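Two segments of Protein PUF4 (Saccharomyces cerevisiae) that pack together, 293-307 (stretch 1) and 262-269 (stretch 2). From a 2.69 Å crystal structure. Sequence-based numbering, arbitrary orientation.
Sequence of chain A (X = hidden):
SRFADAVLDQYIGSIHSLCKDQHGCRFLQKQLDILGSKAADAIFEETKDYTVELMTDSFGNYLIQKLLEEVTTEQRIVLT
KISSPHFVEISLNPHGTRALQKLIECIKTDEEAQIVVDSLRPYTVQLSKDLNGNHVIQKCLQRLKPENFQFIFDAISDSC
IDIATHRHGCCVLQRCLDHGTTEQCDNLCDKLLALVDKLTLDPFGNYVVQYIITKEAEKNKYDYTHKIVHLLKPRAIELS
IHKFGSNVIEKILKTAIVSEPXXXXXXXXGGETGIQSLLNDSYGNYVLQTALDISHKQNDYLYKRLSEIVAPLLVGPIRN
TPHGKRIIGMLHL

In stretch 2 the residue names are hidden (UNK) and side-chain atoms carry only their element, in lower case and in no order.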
ATOM      1  N   ASP A 293     -19.661  21.664   0.907  1.00 26.60           N
ATOM      2  CA  ASP A 293     -19.282  21.404   2.286  1.00 22.24           C
ATOM      3  C   ASP A 293     -18.006  22.156   2.630  1.00 29.03           C
ATOM      4  O   ASP A 293     -17.958  22.892   3.617  1.00 32.48           O
ATOM      5  CB  ASP A 293     -19.106  19.903   2.525  1.00 34.60           C
ATOM      6  CG  ASP A 293     -18.618  19.580   3.938  1.00 46.96           C
ATOM      7  OD1 ASP A 293     -19.228  20.065   4.914  1.00 35.93           O
ATOM      8  OD2 ASP A 293     -17.624  18.831   4.070  1.00 53.48           O
ATOM      9  N   ILE A 294     -16.977  21.981   1.806  1.00 26.10           N
ATOM     10  CA  ILE A 294     -15.719  22.692   2.003  1.00 26.24           C
ATOM     11  C   ILE A 294     -15.928  24.206   1.977  1.00 27.66           C
ATOM     12  O   ILE A 294     -15.544  24.900   2.916  1.00 31.17           O
ATOM     13  CB  ILE A 294     -14.652  22.301   0.951  1.00 25.40           C
ATOM     14  CG1 ILE A 294     -14.257  20.836   1.111  1.00 27.73           C
ATOM     15  CG2 ILE A 294     -13.418  23.193   1.074  1.00 26.87           C
ATOM     16  CD1 ILE A 294     -13.826  20.476   2.518  1.00 25.41           C
ATOM     17  N   SER A 295     -16.545  24.709   0.911  1.00 24.77           N
ATOM     18  CA  SER A 295     -16.713  26.150   0.739  1.00 27.56           C
ATOM     19  C   SER A 295     -17.484  26.801   1.892  1.00 33.96           C
ATOM     20  O   SER A 295     -17.155  27.916   2.306  1.00 33.91           O
ATOM     21  CB  SER A 295     -17.358  26.478  -0.610  1.00 24.66           C
ATOM     22  OG  SER A 295     -18.703  26.040  -0.652  1.00 29.50           O
ATOM     23  N   HIS A 296     -18.496  26.108   2.414  1.00 27.66           N
ATOM     24  CA  HIS A 296     -19.222  26.593   3.586  1.00 30.66           C
ATOM     25  C   HIS A 296     -18.306  26.785   4.788  1.00 35.87           C
ATOM     26  O   HIS A 296     -18.505  27.688   5.599  1.00 37.66           O
ATOM     27  CB  HIS A 296     -20.336  25.631   3.983  1.00 34.36           C
ATOM     28  CG  HIS A 296     -21.010  25.991   5.271  1.00 43.82           C
ATOM     29  ND1 HIS A 296     -21.821  27.099   5.404  1.00 41.18           N
ATOM     30  CD2 HIS A 296     -20.998  25.388   6.484  1.00 45.10           C
ATOM     31  CE1 HIS A 296     -22.279  27.163   6.642  1.00 44.30           C
ATOM     32  NE2 HIS A 296     -21.794  26.137   7.318  1.00 55.78           N
ATOM     33  N   LYS A 297     -17.313  25.916   4.910  1.00 34.37           N
ATOM     34  CA  LYS A 297     -16.405  25.968   6.043  1.00 39.46           C
ATOM     35  C   LYS A 297     -15.287  26.991   5.843  1.00 37.31           C
ATOM     36  O   LYS A 297     -14.899  27.687   6.778  1.00 37.71           O
ATOM     37  CB  LYS A 297     -15.807  24.585   6.299  1.00 34.38           C
ATOM     38  CG  LYS A 297     -16.825  23.537   6.704  1.00 39.60           C
ATOM     39  CD  LYS A 297     -16.224  22.137   6.620  1.00 45.60           C
ATOM     40  CE  LYS A 297     -17.115  21.103   7.297  1.00 52.61           C
ATOM     41  NZ  LYS A 297     -16.530  19.730   7.218  1.00 65.65           N
ATOM     42  N   GLN A 298     -14.781  27.085   4.620  1.00 33.51           N
ATOM     43  CA  GLN A 298     -13.563  27.839   4.366  1.00 30.27           C
ATOM     44  C   GLN A 298     -13.787  29.216   3.768  1.00 38.96           C
ATOM     45  O   GLN A 298     -12.949  30.098   3.924  1.00 31.73           O
ATOM     46  CB  GLN A 298     -12.635  27.051   3.447  1.00 30.65           C
ATOM     47  CG  GLN A 298     -12.103  25.777   4.062  1.00 42.18           C
ATOM     48  CD  GLN A 298     -11.277  24.967   3.089  1.00 39.69           C
ATOM     49  OE1 GLN A 298     -10.852  25.474   2.044  1.00 40.68           O
ATOM     50  NE2 GLN A 298     -11.045  23.698   3.421  1.00 36.98           N
ATOM     51  N   ASN A 299     -14.897  29.403   3.063  1.00 38.24           N
ATOM     52  CA  ASN A 299     -15.057  30.628   2.297  1.00 30.18           C
ATOM     53  C   ASN A 299     -16.508  30.980   1.944  1.00 37.15           C
ATOM     54  O   ASN A 299     -17.083  30.453   0.996  1.00 44.19           O
ATOM     55  CB  ASN A 299     -14.180  30.553   1.050  1.00 25.50           C
ATOM     56  CG  ASN A 299     -14.009  31.891   0.381  1.00 31.74           C
ATOM     57  OD1 ASN A 299     -14.967  32.658   0.247  1.00 32.17           O
ATOM     58  ND2 ASN A 299     -12.789  32.177  -0.062  1.00 21.86           N
ATOM     59  N   ASP A 300     -17.087  31.888   2.719  1.00 40.33           N
ATOM     60  CA  ASP A 300     -18.476  32.296   2.553  1.00 38.52           C
ATOM     61  C   ASP A 300     -18.763  32.864   1.169  1.00 39.85           C
ATOM     62  O   ASP A 300     -19.851  32.678   0.627  1.00 35.22           O
ATOM     63  CB  ASP A 300     -18.839  33.319   3.627  1.00 29.29           C
ATOM     64  CG  ASP A 300     -18.456  32.852   5.015  1.00 58.16           C
ATOM     65  OD1 ASP A 300     -19.025  31.837   5.479  1.00 61.01           O
ATOM     66  OD2 ASP A 300     -17.579  33.489   5.635  1.00 69.24           O
ATOM     67  N   TYR A 301     -17.791  33.562   0.598  1.00 31.43           N
ATOM     68  CA  TYR A 301     -17.982  34.146  -0.715  1.00 28.34           C
ATOM     69  C   TYR A 301     -18.135  33.059  -1.774  1.00 30.02           C
ATOM     70  O   TYR A 301     -18.918  33.193  -2.710  1.00 33.80           O
ATOM     71  CB  TYR A 301     -16.831  35.089  -1.066  1.00 29.99           C
ATOM     72  CG  TYR A 301     -16.613  35.227  -2.553  1.00 46.24           C
ATOM     73  CD1 TYR A 301     -15.693  34.419  -3.207  1.00 49.01           C
ATOM     74  CD2 TYR A 301     -17.341  36.142  -3.313  1.00 49.07           C
ATOM     75  CE1 TYR A 301     -15.487  34.523  -4.564  1.00 40.85           C
ATOM     76  CE2 TYR A 301     -17.143  36.249  -4.683  1.00 42.68           C
ATOM     77  CZ  TYR A 301     -16.207  35.432  -5.292  1.00 41.09           C
ATOM     78  OH  TYR A 301     -15.970  35.511  -6.638  1.00 49.31           O
ATOM     79  N   LEU A 302     -17.384  31.976  -1.620  1.00 37.94           N
ATOM     80  CA  LEU A 302     -17.451  30.873  -2.568  1.00 31.48           C
ATOM     81  C   LEU A 302     -18.712  30.037  -2.346  1.00 28.48           C
ATOM     82  O   LEU A 302     -19.357  29.608  -3.300  1.00 27.52           O
ATOM     83  CB  LEU A 302     -16.188  30.007  -2.476  1.00 31.87           C
ATOM     84  CG  LEU A 302     -14.893  30.601  -3.052  1.00 33.84           C
ATOM     85  CD1 LEU A 302     -13.678  29.711  -2.767  1.00 31.23           C
ATOM     86  CD2 LEU A 302     -15.014  30.862  -4.548  1.00 33.37           C
ATOM     87  N   TYR A 303     -19.065  29.817  -1.083  1.00 27.46           N
ATOM     88  CA  TYR A 303     -20.245  29.026  -0.736  1.00 31.92           C
ATOM     89  C   TYR A 303     -21.536  29.657  -1.259  1.00 37.20           C
ATOM     90  O   TYR A 303     -22.374  28.993  -1.880  1.00 34.94           O
ATOM     91  CB  TYR A 303     -20.333  28.847   0.780  1.00 28.23           C
ATOM     92  CG  TYR A 303     -21.607  28.181   1.246  1.00 38.19           C
ATOM     93  CD1 TYR A 303     -21.781  26.803   1.123  1.00 33.16           C
ATOM     94  CD2 TYR A 303     -22.643  28.930   1.810  1.00 32.81           C
ATOM     95  CE1 TYR A 303     -22.952  26.184   1.555  1.00 34.79           C
ATOM     96  CE2 TYR A 303     -23.813  28.325   2.245  1.00 30.29           C
ATOM     97  CZ  TYR A 303     -23.962  26.952   2.116  1.00 44.73           C
ATOM     98  OH  TYR A 303     -25.117  26.348   2.550  1.00 40.79           O
ATOM     99  N   LYS A 304     -21.693  30.945  -0.987  1.00 36.27           N
ATOM    100  CA  LYS A 304     -22.838  31.692  -1.465  1.00 36.76           C
ATOM    101  C   LYS A 304     -22.839  31.705  -2.985  1.00 35.63           C
ATOM    102  O   LYS A 304     -23.897  31.620  -3.615  1.00 36.03           O
ATOM    103  CB  LYS A 304     -22.824  33.118  -0.899  1.00 48.29           C
ATOM    104  CG  LYS A 304     -23.055  33.168   0.616  1.00 60.45           C
ATOM    105  CD  LYS A 304     -24.192  32.223   1.019  1.00 72.07           C
ATOM    106  CE  LYS A 304     -24.560  32.344   2.494  1.00 78.83           C
ATOM    107  NZ  LYS A 304     -25.687  31.425   2.852  1.00 68.67           N
ATOM    108  N   ARG A 305     -21.651  31.796  -3.573  1.00 28.57           N
ATOM    109  CA  ARG A 305     -21.541  31.773  -5.020  1.00 30.13           C
ATOM    110  C   ARG A 305     -22.002  30.429  -5.609  1.00 43.11           C
ATOM    111  O   ARG A 305     -22.784  30.397  -6.565  1.00 46.10           O
ATOM    112  CB  ARG A 305     -20.124  32.129  -5.465  1.00 27.60           C
ATOM    113  CG  ARG A 305     -20.002  32.186  -6.964  1.00 36.27           C
ATOM    114  CD  ARG A 305     -18.623  32.625  -7.416  1.00 27.35           C
ATOM    115  NE  ARG A 305     -18.509  32.649  -8.870  1.00 34.16           N
ATOM    116  CZ  ARG A 305     -17.405  32.986  -9.535  1.00 44.05           C
ATOM    117  NH1 ARG A 305     -16.307  33.359  -8.882  1.00 49.64           N
ATOM    118  NH2 ARG A 305     -17.407  32.974 -10.858  1.00 42.14           N
ATOM    119  N   LEU A 306     -21.526  29.344  -5.040  1.00 33.62           N
ATOM    120  CA  LEU A 306     -21.986  28.012  -5.420  1.00 29.95           C
ATOM    121  C   LEU A 306     -23.483  27.850  -5.181  1.00 36.39           C
ATOM    122  O   LEU A 306     -24.212  27.375  -6.048  1.00 35.89           O
ATOM    123  CB  LEU A 306     -21.249  26.938  -4.625  1.00 31.52           C
ATOM    124  CG  LEU A 306     -19.744  26.757  -4.809  1.00 33.06           C
ATOM    125  CD1 LEU A 306     -19.238  25.729  -3.816  1.00 33.55           C
ATOM    126  CD2 LEU A 306     -19.442  26.304  -6.214  1.00 33.85           C
ATOM    127  N   SER A 307     -23.932  28.213  -3.981  1.00 36.02           N
ATOM    128  CA  SER A 307     -25.335  28.086  -3.623  1.00 28.88           C
ATOM    129  C   SER A 307     -26.256  28.704  -4.661  1.00 30.85           C
ATOM    130  O   SER A 307     -27.272  28.110  -5.025  1.00 32.24           O
ATOM    131  CB  SER A 307     -25.596  28.728  -2.270  1.00 25.70           C
ATOM    132  OG  SER A 307     -25.078  27.929  -1.234  1.00 30.54           O
ATOM    133  N   UNK A 262      -9.460  24.998  -6.887  1.00 30.47           N
ATOM    134  CA  UNK A 262     -10.281  23.981  -7.544  1.00 30.93           C
ATOM    135  C   UNK A 262     -11.753  24.373  -7.551  1.00 26.54           C
ATOM    136  O   UNK A 262     -12.422  24.287  -8.580  1.00 29.06           O
ATOM    137  c   UNK A 262      -8.663  20.515  -9.021  1.00 17.89           C
ATOM    138  s   UNK A 262     -10.321  21.130  -9.283  1.00 26.04           S
ATOM    139  c   UNK A 262     -10.104  22.608  -6.875  1.00 23.79           C
ATOM    140  c   UNK A 262     -10.840  21.465  -7.578  1.00 23.02           C
ATOM    141  N   UNK A 263     -12.253  24.789  -6.392  1.00 26.47           N
ATOM    142  CA  UNK A 263     -13.625  25.257  -6.272  1.00 25.73           C
ATOM    143  C   UNK A 263     -13.858  26.401  -7.247  1.00 28.23           C
ATOM    144  O   UNK A 263     -14.915  26.505  -7.868  1.00 28.67           O
ATOM    145  c   UNK A 263     -14.106  24.858  -2.429  1.00 25.84           C
ATOM    146  c   UNK A 263     -13.888  24.508  -3.886  1.00 26.32           C
ATOM    147  c   UNK A 263     -15.282  26.413  -4.760  1.00 19.88           C
ATOM    148  c   UNK A 263     -13.931  25.711  -4.834  1.00 27.32           C
ATOM    149  N   UNK A 264     -12.845  27.246  -7.388  1.00 27.25           N
ATOM    150  CA  UNK A 264     -12.887  28.369  -8.312  1.00 27.42           C
ATOM    151  C   UNK A 264     -13.028  27.938  -9.759  1.00 31.03           C
ATOM    152  O   UNK A 264     -13.825  28.508 -10.506  1.00 37.38           O
ATOM    153  c   UNK A 264     -11.625  29.210  -8.167  1.00 34.46           C
ATOM    154  c   UNK A 264     -10.412  31.110  -7.118  1.00 49.57           C
ATOM    155  c   UNK A 264     -12.717  31.438  -8.068  1.00 31.78           C
ATOM    156  c   UNK A 264     -11.779  30.481  -7.347  1.00 37.66           C
ATOM    157  N   UNK A 265     -12.234  26.952 -10.156  1.00 33.16           N
ATOM    158  CA  UNK A 265     -12.295  26.416 -11.510  1.00 35.39           C
ATOM    159  C   UNK A 265     -13.692  25.892 -11.802  1.00 33.96           C
ATOM    160  O   UNK A 265     -14.293  26.204 -12.834  1.00 33.72           O
ATOM    161  o   UNK A 265      -9.796  26.875 -13.268  1.00 35.51           O
ATOM    162  c   UNK A 265     -11.283  25.287 -11.678  1.00 38.38           C
ATOM    163  c   UNK A 265     -10.353  25.958 -13.906  1.00 41.77           C
ATOM    164  o   UNK A 265     -10.346  25.884 -15.153  1.00 51.66           O
ATOM    165  c   UNK A 265     -11.066  24.884 -13.122  1.00 43.33           C
ATOM    166  N   UNK A 266     -14.202  25.088 -10.880  1.00 31.74           N
ATOM    167  CA  UNK A 266     -15.563  24.574 -10.975  1.00 36.15           C
ATOM    168  C   UNK A 266     -16.584  25.710 -11.114  1.00 36.24           C
ATOM    169  O   UNK A 266     -17.507  25.625 -11.925  1.00 42.24           O
ATOM    170  c   UNK A 266     -17.379  23.373  -9.680  1.00 20.02           C
ATOM    171  c   UNK A 266     -15.179  21.449  -8.690  1.00 22.24           C
ATOM    172  c   UNK A 266     -15.078  22.357  -9.882  1.00 21.29           C
ATOM    173  c   UNK A 266     -15.890  23.654  -9.771  1.00 26.94           C
ATOM    174  N   UNK A 267     -16.400  26.779 -10.344  1.00 33.45           N
ATOM    175  CA  UNK A 267     -17.273  27.953 -10.424  1.00 34.08           C
ATOM    176  C   UNK A 267     -17.152  28.723 -11.732  1.00 29.76           C
ATOM    177  O   UNK A 267     -18.149  29.194 -12.268  1.00 28.66           O
ATOM    178  c   UNK A 267     -19.323  29.047  -8.264  1.00 29.42           C
ATOM    179  c   UNK A 267     -17.005  28.911  -9.262  1.00 31.14           C
ATOM    180  c   UNK A 267     -17.853  28.716  -8.005  1.00 37.22           C
ATOM    181  c   UNK A 267     -17.293  29.554  -6.866  1.00 37.31           C
ATOM    182  N   UNK A 268     -15.934  28.866 -12.237  1.00 31.56           N
ATOM    183  CA  UNK A 268     -15.691  29.736 -13.384  1.00 27.11           C
ATOM    184  C   UNK A 268     -15.739  29.059 -14.752  1.00 39.01           C
ATOM    185  O   UNK A 268     -16.504  29.476 -15.624  1.00 35.25           O
ATOM    186  c   UNK A 268     -14.444  31.485 -12.060  1.00 45.20           C
ATOM    187  o   UNK A 268     -15.480  32.109 -11.818  1.00 34.44           O
ATOM    188  c   UNK A 268     -14.381  30.486 -13.201  1.00 31.48           C
ATOM    189  n   UNK A 268     -13.331  31.643 -11.352  1.00 50.46           N
ATOM    190  N   UNK A 269     -14.929  28.020 -14.945  1.00 36.43           N
ATOM    191  CA  UNK A 269     -14.933  27.302 -16.218  1.00 32.01           C
ATOM    192  C   UNK A 269     -16.007  26.206 -16.298  1.00 46.74           C
ATOM    193  O   UNK A 269     -16.235  25.613 -17.354  1.00 44.35           O
ATOM    194  n   UNK A 269     -11.350  27.889 -16.488  1.00 37.83           N
ATOM    195  o   UNK A 269     -12.972  28.804 -17.758  1.00 53.67           O
ATOM    196  c   UNK A 269     -13.534  26.785 -16.570  1.00 37.40           C
ATOM    197  c   UNK A 269     -12.587  27.916 -16.992  1.00 60.33           C
TER

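Position 262 carries four side-chain atoms in an unbranched chain: two carbons, a sulfur and a terminal carbon. A thioether of this kind is methionine. The Met-262 side chain comes no closer than 8.6 Å, from its CB to Ile-294 CG2, and takes no part in the contact.

Position 263 has four carbons, forked at the first, with one arm two carbons long, which defines isoleucine. Its CA-to-CB bond points toward stretch 1, and the side chain fits as a knob among Ile-294, Ser-295, Leu-302 and Leu-306. Ile-263 CD1 lies 3.9 Å from Ile-294 CG2 and 4.1 Å from Ser-295 CB, whereas Ile-263 CG2 lies 4.2 Å from Leu-302 CD1 and 4.1 Å from Leu-306 CD1. The long arm thus reaches the first helix of stretch 1 and the short arm the second.

At position 264 four carbons fork at the second, the pattern of leucine. The CA-to-CB bond points sideways, but the end comes nearer: Leu-264 CD2 is 4.2 Å from Leu-302 CD2.

Position 265 shows three carbons, the last bearing two oxygens, and no contact with stretch 1. A carboxylate at this length is glutamate.

Position 266 again has four carbons forked at the first, with one two-carbon arm: isoleucine. The CA-to-CB bond of Ile-266 points sideways, and its side chain comes no closer than 5.0 Å, from Ile-266 CG2 to Leu-306 CD2.

Position 267 has four carbons forked at the second, so it is leucine. Its CA-to-CB bond points toward stretch 1, where Leu-267 CD1 is 3.5 Å from Leu-302 CD2 and 3.4 Å from Arg-305 CD; Leu-267 CG is 3.4 Å from Leu-306 CD2.

Position 268 ends in a second carbon carrying one oxygen and one nitrogen. This short amide is asparagine. Arg-305 NH2 donates to Asn-268 OD1 in a very short hydrogen bond of 2.3 Å, with an N-H...O angle of 121°.

Position 269 has the same two-carbon amide and is also asparagine. It is out of reach of stretch 1; instead Asn-269 ND2 donates to Glu-265 OE2 at 2.6 Å.

The contact buries 461 Å², summed over both sides. Helices 300-307 and 262-269 run in broadly the same direction, at 34°, with a closest axial approach of 10.8 Å, a spacing filled by aliphatic side chains. Ile-263 and Leu-267, one turn apart, supply the largest covered areas of stretch 2. Arg-305 borders this apolar center: Leu-267 CB covers one face of its guanidinium, while Asn-268 OD1 meets the edge. Asn-299 caps the second helix, its OD1 accepting from Leu-302 N at 3.1 Å.

Stretch 2 (262-269) MILEILNN
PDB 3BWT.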